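Local atomic coordinates of acidocalcisomal pyrophosphatase (Trypanosoma brucei brucei, PDB entry 5C5V), a protein that probably hydrolyses inorganic pyrophosphate to phosphate in a magnesium-dependent reaction, and also contains an EF-hand region. Residues A[168-173]-A[219-224]. Residues are numbered along the deposited sequence; the frame is centred on the assembly and turned at random.
Sequences IATGES and DNDPVD. With MG (magnesium ion), chain E; MG (magnesium ion), chain G; 2PN (imidodiphosphoric acid), chain C.
Thr-170 meets Asp-221 and Pro-222 through its methyl group. From CB, which points toward 219-224, the side chain forks. With CG2 anti to the carbonyl carbon and beside the backbone N, the methyl is the branch that reaches both residues. Thr-170 CG2 sits 3.4 Å from Asp-221 OD1 and 3.9 Å from Pro-222 CD. These are van der Waals contacts. Thr-170 OG1 stays farther away, 4.1 Å from Asp-221 OD1, and makes no hydrogen bond to it. The side chains of Thr-170 and Asp-221 cross at about a right angle. A water makes the polar link between the segments. The water oxygen lies 2.7 Å from Asp-221 OD1 and also donates to Ile-168 O. Asp-221 OD2 lies 3.3 Å from O4 of the imidodiphosphate, a close approach and not a bond. It also accepts a weak bond from a water shared by two magnesium ions. Asp-224 spans these ions, with OD1 2.0 Å from one magnesium and OD2 2.0 Å from the other. Asp-219 binds the second ion through OD1, and Asp-256 adds a further ligand. Thr-170, in the type I turn 169-172, packs against the aspartate-rich loop. The loop, Asp-Asn-Asp-Pro-Val-Asp, is the signature motif of the family I inorganic pyrophosphatase active site.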
ATOM      1  N   ILE A 168      24.698 -14.945  14.175  1.00 53.97           N
ATOM      2  CA  ILE A 168      25.960 -15.063  13.473  1.00 54.51           C
ATOM      3  C   ILE A 168      27.009 -15.549  14.468  1.00 55.46           C
ATOM      4  O   ILE A 168      27.148 -14.962  15.539  1.00 54.98           O
ATOM      5  CB  ILE A 168      26.395 -13.724  12.863  1.00 53.33           C
ATOM      6  CG1 ILE A 168      25.394 -13.291  11.783  1.00 52.26           C
ATOM      7  CG2 ILE A 168      27.800 -13.831  12.332  1.00 53.78           C
ATOM      8  CD1 ILE A 168      25.712 -11.954  11.153  1.00 50.98           C
ATOM      9  N   ALA A 169      27.685 -16.653  14.156  1.00 53.86           N
ATOM     10  CA  ALA A 169      28.704 -17.187  15.057  1.00 54.79           C
ATOM     11  C   ALA A 169      30.010 -16.399  14.891  1.00 54.53           C
ATOM     12  O   ALA A 169      30.846 -16.700  14.024  1.00 55.24           O
ATOM     13  CB  ALA A 169      28.930 -18.668  14.808  1.00 56.55           C
ATOM     14  N   THR A 170      30.183 -15.391  15.736  1.00 56.19           N
ATOM     15  CA  THR A 170      31.321 -14.493  15.635  1.00 55.71           C
ATOM     16  C   THR A 170      32.623 -15.215  15.950  1.00 57.01           C
ATOM     17  O   THR A 170      33.707 -14.732  15.642  1.00 57.15           O
ATOM     18  CB  THR A 170      31.149 -13.296  16.581  1.00 54.66           C
ATOM     19  OG1 THR A 170      30.953 -13.779  17.919  1.00 55.09           O
ATOM     20  CG2 THR A 170      29.922 -12.489  16.179  1.00 53.64           C
ATOM     21  N   GLY A 171      32.510 -16.384  16.563  1.00 56.32           N
ATOM     22  CA  GLY A 171      33.686 -17.104  17.011  1.00 57.47           C
ATOM     23  C   GLY A 171      34.194 -18.136  16.027  1.00 58.93           C
ATOM     24  O   GLY A 171      35.250 -18.707  16.233  1.00 60.07           O
ATOM     25  N   GLU A 172      33.436 -18.396  14.970  1.00 56.90           N
ATOM     26  CA  GLU A 172      33.814 -19.435  14.016  1.00 58.29           C
ATOM     27  C   GLU A 172      34.226 -18.862  12.669  1.00 58.05           C
ATOM     28  O   GLU A 172      33.704 -17.834  12.241  1.00 56.70           O
ATOM     29  CB  GLU A 172      32.670 -20.432  13.815  1.00 58.87           C
ATOM     30  CG  GLU A 172      32.192 -21.081  15.108  1.00 59.28           C
ATOM     31  CD  GLU A 172      30.983 -21.974  14.906  1.00 60.18           C
ATOM     32  OE1 GLU A 172      30.669 -22.328  13.745  1.00 61.04           O
ATOM     33  OE2 GLU A 172      30.345 -22.329  15.911  1.00 60.44           O
ATOM     34  N   SER A 173      35.168 -19.536  12.013  1.00 56.75           N
ATOM     35  CA  SER A 173      35.606 -19.150  10.671  1.00 56.76           C
ATOM     36  C   SER A 173      34.441 -19.053   9.704  1.00 55.73           C
ATOM     37  O   SER A 173      33.621 -19.968   9.633  1.00 56.40           O
ATOM     38  CB  SER A 173      36.622 -20.158  10.115  1.00 58.30           C
ATOM     39  OG  SER A 173      37.774 -20.225  10.927  1.00 59.50           O
ATOM     40  N   ASP A 219      28.451  -4.882  23.316  1.00 54.80           N
ATOM     41  CA  ASP A 219      28.175  -6.274  23.663  1.00 55.54           C
ATOM     42  C   ASP A 219      28.955  -7.254  22.784  1.00 56.18           C
ATOM     43  O   ASP A 219      28.653  -8.445  22.765  1.00 56.94           O
ATOM     44  CB  ASP A 219      26.658  -6.564  23.595  1.00 55.15           C
ATOM     45  CG  ASP A 219      26.160  -6.861  22.179  1.00 55.25           C
ATOM     46  OD1 ASP A 219      25.159  -7.596  22.074  1.00 55.05           O
ATOM     47  OD2 ASP A 219      26.766  -6.379  21.179  1.00 54.87           O
ATOM     48  N   ASN A 220      29.956  -6.743  22.065  1.00 55.36           N
ATOM     49  CA  ASN A 220      30.902  -7.578  21.324  1.00 56.19           C
ATOM     50  C   ASN A 220      30.298  -8.311  20.119  1.00 56.11           C
ATOM     51  O   ASN A 220      30.828  -9.319  19.677  1.00 57.33           O
ATOM     52  CB  ASN A 220      31.544  -8.600  22.274  1.00 57.00           C
ATOM     53  CG  ASN A 220      32.876  -9.130  21.760  1.00 58.05           C
ATOM     54  OD1 ASN A 220      33.605  -8.433  21.049  1.00 57.77           O
ATOM     55  ND2 ASN A 220      33.207 -10.363  22.137  1.00 58.89           N
ATOM     56  N   ASP A 221      29.193  -7.795  19.594  1.00 54.76           N
ATOM     57  CA  ASP A 221      28.447  -8.416  18.496  1.00 54.79           C
ATOM     58  C   ASP A 221      28.184  -7.404  17.392  1.00 54.03           C
ATOM     59  O   ASP A 221      28.300  -6.204  17.612  1.00 53.54           O
ATOM     60  CB  ASP A 221      27.101  -8.980  18.983  1.00 54.75           C
ATOM     61  CG  ASP A 221      27.141 -10.471  19.280  1.00 55.99           C
ATOM     62  OD1 ASP A 221      27.799 -11.223  18.536  1.00 57.05           O
ATOM     63  OD2 ASP A 221      26.488 -10.911  20.249  1.00 56.43           O
ATOM     64  N   PRO A 222      27.816  -7.882  16.196  1.00 52.90           N
ATOM     65  CA  PRO A 222      27.323  -6.930  15.195  1.00 51.94           C
ATOM     66  C   PRO A 222      26.140  -6.124  15.737  1.00 51.08           C
ATOM     67  O   PRO A 222      25.448  -6.598  16.636  1.00 51.11           O
ATOM     68  CB  PRO A 222      26.886  -7.834  14.040  1.00 52.01           C
ATOM     69  CG  PRO A 222      27.665  -9.070  14.224  1.00 53.08           C
ATOM     70  CD  PRO A 222      27.826  -9.261  15.685  1.00 53.44           C
ATOM     71  N   VAL A 223      25.930  -4.924  15.210  1.00 52.18           N
ATOM     72  CA  VAL A 223      24.795  -4.095  15.596  1.00 51.26           C
ATOM     73  C   VAL A 223      23.464  -4.792  15.291  1.00 51.09           C
ATOM     74  O   VAL A 223      23.261  -5.352  14.206  1.00 51.03           O
ATOM     75  CB  VAL A 223      24.851  -2.724  14.881  1.00 51.17           C
ATOM     76  CG1 VAL A 223      23.570  -1.916  15.116  1.00 49.99           C
ATOM     77  CG2 VAL A 223      26.066  -1.944  15.346  1.00 51.32           C
ATOM     78  N   ASP A 224      22.561  -4.750  16.264  1.00 51.69           N
ATOM     79  CA  ASP A 224      21.285  -5.448  16.183  1.00 51.21           C
ATOM     80  C   ASP A 224      20.224  -4.612  15.483  1.00 50.42           C
ATOM     81  O   ASP A 224      20.161  -3.401  15.661  1.00 49.96           O
ATOM     82  CB  ASP A 224      20.808  -5.839  17.585  1.00 51.59           C
ATOM     83  CG  ASP A 224      21.730  -6.851  18.260  1.00 52.75           C
ATOM     84  OD1 ASP A 224      22.205  -7.786  17.579  1.00 53.24           O
ATOM     85  OD2 ASP A 224      21.982  -6.699  19.468  1.00 52.95           O
TER
HETATM   86 MG    MG E 503      23.398  -7.306  20.756  1.00 54.21          MG
HETATM   87 MG    MG G 505      22.925  -9.458  18.347  1.00 54.29          MG
HETATM   88  P1  2PN C 501      20.861 -11.395  23.265  1.00 55.18           P
HETATM   89  O1  2PN C 501      21.778 -12.645  23.304  1.00 56.48           O
HETATM   90  O2  2PN C 501      21.496 -10.297  24.160  1.00 54.34           O
HETATM   91  O3  2PN C 501      19.428 -11.803  23.707  1.00 55.50           O
HETATM   92  N1  2PN C 501      20.731 -10.880  21.719  1.00 54.44           N
HETATM   93  P2  2PN C 501      21.937 -10.169  20.868  0.75 54.10           P
HETATM   94  O4  2PN C 501      23.231 -11.060  20.887  1.00 55.20           O
HETATM   95  O5  2PN C 501      22.242  -8.849  21.550  1.00 52.94           O
HETATM   96  O6  2PN C 501      21.513  -9.954  19.482  1.00 53.27           O
HETATM   97  O   HOH W   1      26.256 -12.498  16.746  1.00 53.27           O
HETATM   98  O   HOH W   2      24.755  -6.222  19.382  1.00 53.49           O
HETATM   99  O   HOH W   3      24.147  -8.850  19.878  1.00 52.83           O
HETATM  100  O   HOH W   4      24.573  -9.056  16.756  1.00 50.50           O
HETATM  101  O   HOH W   5      23.703 -11.569  18.199  1.00 52.77           O
HETATM  102  O   HOH W   6      21.948  -9.928  16.578  1.00 51.20           O